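Local coordinates for protein Na Glutathione S-transferase 1 (Necator americanus, PDB 2ON7) that probably catalyses the conjugation of glutathione to electrophilic compounds, as a dimeric glutathione S-transferase of the human hookworm, at residues S96-E101 and S161-T166. Residues are numbered along the deposited sequence; the frame is centred on the assembly and turned at random.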
ATOM      1  N   SER A  96       5.160  -3.294   3.774  1.00 11.75           N
ATOM      2  CA  SER A  96       3.868  -4.016   3.794  1.00 12.79           C
ATOM      3  C   SER A  96       3.894  -5.361   3.073  1.00 11.37           C
ATOM      4  O   SER A  96       3.326  -6.314   3.576  1.00 12.25           O
ATOM      5  CB  SER A  96       2.764  -3.134   3.231  1.00 12.86           C
ATOM      6  OG  SER A  96       2.963  -1.885   3.832  1.00 17.87           O
ATOM      7  N   ASP A  97       4.551  -5.428   1.914  1.00 11.05           N
ATOM      8  CA  ASP A  97       4.772  -6.695   1.184  1.00 10.38           C
ATOM      9  C   ASP A  97       5.440  -7.725   2.116  1.00  9.70           C
ATOM     10  O   ASP A  97       5.038  -8.915   2.176  1.00  9.56           O
ATOM     11  CB  ASP A  97       5.718  -6.503  -0.042  1.00 10.47           C
ATOM     12  CG  ASP A  97       5.075  -5.735  -1.225  1.00 12.69           C
ATOM     13  OD1 ASP A  97       3.901  -5.328  -1.153  1.00 15.14           O
ATOM     14  OD2 ASP A  97       5.768  -5.517  -2.255  1.00 15.59           O
ATOM     15  N   TYR A  98       6.489  -7.256   2.795  1.00  7.33           N
ATOM     16  CA  TYR A  98       7.210  -8.033   3.760  1.00  6.94           C
ATOM     17  C   TYR A  98       6.246  -8.591   4.814  1.00  7.55           C
ATOM     18  O   TYR A  98       6.204  -9.800   5.055  1.00  7.47           O
ATOM     19  CB  TYR A  98       8.302  -7.166   4.378  1.00  6.65           C
ATOM     20  CG  TYR A  98       8.691  -7.526   5.785  1.00  4.71           C
ATOM     21  CD1 TYR A  98       9.517  -8.622   6.048  1.00  5.21           C
ATOM     22  CD2 TYR A  98       8.269  -6.753   6.847  1.00  2.00           C
ATOM     23  CE1 TYR A  98       9.910  -8.934   7.355  1.00  3.71           C
ATOM     24  CE2 TYR A  98       8.638  -7.053   8.135  1.00  2.47           C
ATOM     25  CZ  TYR A  98       9.450  -8.144   8.396  1.00  4.59           C
ATOM     26  OH  TYR A  98       9.808  -8.435   9.710  1.00  6.06           O
ATOM     27  N   ARG A  99       5.454  -7.697   5.398  1.00  7.58           N
ATOM     28  CA  ARG A  99       4.477  -8.034   6.385  1.00  7.66           C
ATOM     29  C   ARG A  99       3.496  -9.102   5.891  1.00  8.15           C
ATOM     30  O   ARG A  99       3.160  -9.977   6.671  1.00  8.98           O
ATOM     31  CB  ARG A  99       3.736  -6.765   6.850  1.00  7.17           C
ATOM     32  CG  ARG A  99       4.434  -5.991   7.984  1.00  5.79           C
ATOM     33  CD  ARG A  99       4.564  -6.876   9.202  1.00  9.32           C
ATOM     34  NE  ARG A  99       4.623  -6.098  10.420  1.00 16.21           N
ATOM     35  CZ  ARG A  99       3.854  -6.264  11.484  1.00 16.16           C
ATOM     36  NH1 ARG A  99       2.941  -7.227  11.549  1.00 13.77           N
ATOM     37  NH2 ARG A  99       4.048  -5.460  12.516  1.00 22.94           N
ATOM     38  N   VAL A 100       3.041  -9.022   4.624  1.00  7.76           N
ATOM     39  CA  VAL A 100       2.234 -10.094   3.967  1.00  7.47           C
ATOM     40  C   VAL A 100       2.992 -11.448   3.905  1.00  7.52           C
ATOM     41  O   VAL A 100       2.418 -12.520   4.160  1.00  7.05           O
ATOM     42  CB  VAL A 100       1.731  -9.647   2.505  1.00  7.84           C
ATOM     43  CG1 VAL A 100       1.373 -10.831   1.607  1.00  6.16           C
ATOM     44  CG2 VAL A 100       0.553  -8.672   2.584  1.00  6.66           C
ATOM     45  N   GLU A 101       4.274 -11.390   3.532  1.00  7.61           N
ATOM     46  CA  GLU A 101       5.155 -12.566   3.544  1.00  7.64           C
ATOM     47  C   GLU A 101       5.158 -13.271   4.889  1.00  7.92           C
ATOM     48  O   GLU A 101       5.133 -14.516   4.941  1.00  8.41           O
ATOM     49  CB  GLU A 101       6.590 -12.176   3.207  1.00  7.24           C
ATOM     50  CG  GLU A 101       6.944 -12.289   1.744  1.00  9.14           C
ATOM     51  CD  GLU A 101       8.045 -11.330   1.330  1.00 10.88           C
ATOM     52  OE1 GLU A 101       8.078 -10.962   0.141  1.00 11.45           O
ATOM     53  OE2 GLU A 101       8.856 -10.915   2.185  1.00 12.02           O
ATOM     54  N   SER A 161      11.331   1.324  12.433  1.00  8.64           N
ATOM     55  CA  SER A 161      11.916   1.302  13.778  1.00  8.60           C
ATOM     56  C   SER A 161      10.975   0.610  14.809  1.00  8.33           C
ATOM     57  O   SER A 161      11.370  -0.299  15.501  1.00  8.83           O
ATOM     58  CB  SER A 161      12.344   2.689  14.213  1.00  7.89           C
ATOM     59  OG  SER A 161      11.245   3.525  14.362  1.00  6.55           O
ATOM     60  N   GLU A 162       9.721   1.019  14.864  1.00  8.56           N
ATOM     61  CA  GLU A 162       8.742   0.390  15.746  1.00  8.32           C
ATOM     62  C   GLU A 162       8.520  -1.123  15.495  1.00  7.58           C
ATOM     63  O   GLU A 162       8.353  -1.908  16.432  1.00  8.26           O
ATOM     64  CB  GLU A 162       7.409   1.157  15.655  1.00  8.75           C
ATOM     65  CG  GLU A 162       6.223   0.485  16.372  1.00  9.86           C
ATOM     66  CD  GLU A 162       6.461   0.401  17.871  1.00 11.79           C
ATOM     67  OE1 GLU A 162       6.916   1.412  18.474  1.00  8.82           O
ATOM     68  OE2 GLU A 162       6.195  -0.675  18.440  1.00 14.15           O
ATOM     69  N   HIS A 163       8.496  -1.540  14.246  1.00  7.29           N
ATOM     70  CA  HIS A 163       8.371  -2.969  13.975  1.00  7.50           C
ATOM     71  C   HIS A 163       9.557  -3.785  14.481  1.00  6.91           C
ATOM     72  O   HIS A 163       9.373  -4.842  15.068  1.00  8.16           O
ATOM     73  CB  HIS A 163       8.138  -3.238  12.497  1.00  7.64           C
ATOM     74  CG  HIS A 163       8.049  -4.693  12.167  1.00  7.44           C
ATOM     75  ND1 HIS A 163       9.087  -5.389  11.580  1.00  3.47           N
ATOM     76  CD2 HIS A 163       7.051  -5.590  12.366  1.00  7.22           C
ATOM     77  CE1 HIS A 163       8.718  -6.645  11.404  1.00  3.20           C
ATOM     78  NE2 HIS A 163       7.492  -6.797  11.876  1.00  3.97           N
ATOM     79  N   ASN A 164      10.764  -3.281  14.277  1.00  6.20           N
ATOM     80  CA  ASN A 164      11.976  -3.942  14.718  1.00  5.80           C
ATOM     81  C   ASN A 164      12.014  -4.117  16.238  1.00  4.98           C
ATOM     82  O   ASN A 164      12.365  -5.184  16.758  1.00  3.99           O
ATOM     83  CB  ASN A 164      13.198  -3.164  14.208  1.00  6.27           C
ATOM     84  CG  ASN A 164      13.336  -3.243  12.704  1.00  8.61           C
ATOM     85  OD1 ASN A 164      14.126  -2.500  12.082  1.00  8.82           O
ATOM     86  ND2 ASN A 164      12.578  -4.179  12.096  1.00 10.17           N
ATOM     87  N   ALA A 165      11.623  -3.050  16.924  1.00  4.60           N
ATOM     88  CA  ALA A 165      11.552  -3.007  18.361  1.00  4.54           C
ATOM     89  C   ALA A 165      10.597  -4.104  18.846  1.00  4.12           C
ATOM     90  O   ALA A 165      10.977  -4.968  19.612  1.00  3.64           O
ATOM     91  CB  ALA A 165      11.100  -1.651  18.771  1.00  4.44           C
ATOM     92  N   THR A 166       9.368  -4.096  18.345  1.00  5.23           N
ATOM     93  CA  THR A 166       8.397  -5.194  18.584  1.00  5.50           C
ATOM     94  C   THR A 166       8.973  -6.611  18.305  1.00  6.17           C
ATOM     95  O   THR A 166       8.908  -7.485  19.174  1.00  6.54           O
ATOM     96  CB  THR A 166       7.113  -4.966  17.749  1.00  5.99           C
ATOM     97  OG1 THR A 166       6.491  -3.748  18.158  1.00  5.29           O
ATOM     98  CG2 THR A 166       6.117  -6.141  17.897  1.00  6.47           C
TER
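His163 meets Tyr98 and Arg99 in a buried helix-to-helix contact inside the all-helical C-terminal domain, where one imidazole bridges the gap between helices 82-109 and 155-168. The backbones stay well apart, with the CA atoms of Arg99 and His163, the nearest pair, 9.9 Å from each other, and the interface is accordingly small, about 151 Å² buried, both sides summed. Side chains therefore do the joining. With its CG anti to the backbone N (chi1 178°), His163 extends straight off its helix toward segment 96-101, and Tyr98 comes to meet it from the opposite direction. The imidazole lies at the edge of the phenol ring, near its plane; the two ring planes stand almost perpendicular, at 85°, with centroids 5.3 Å apart, an oblique aromatic pair. Arg99 reaches the same imidazole differently: its chain bends at chi2 and slides past the histidine, so that the imidazole edge lies over one face of the guanidinium, the planes inclined at 43°.

Side chains of helix 82-109 also flank the trio: Tyr95 makes an edge-to-face contact with His163 and hydrogen-bonds through its hydroxyl to Arg99 NE, while Phe106 engages Arg99 in a cation-pi interaction. Phe132 of helix 117-141 stacks on Tyr98. One turn of helix 155-168 is tied internally, since Thr166 OG1 donates to Glu162 O at 3.1 Å, and that carbonyl receives Thr166 N from the opposite face of its plane. Glu162 forms a salt bridge with Arg12, and Thr166 OG1 is hydrogen-bonded to the same arginine, linking this helix to the N-terminal part of the chain. The arrangement is interior packing of two helices in the all-helical domain that follows the thioredoxin-like domain in the glutathione S-transferase fold.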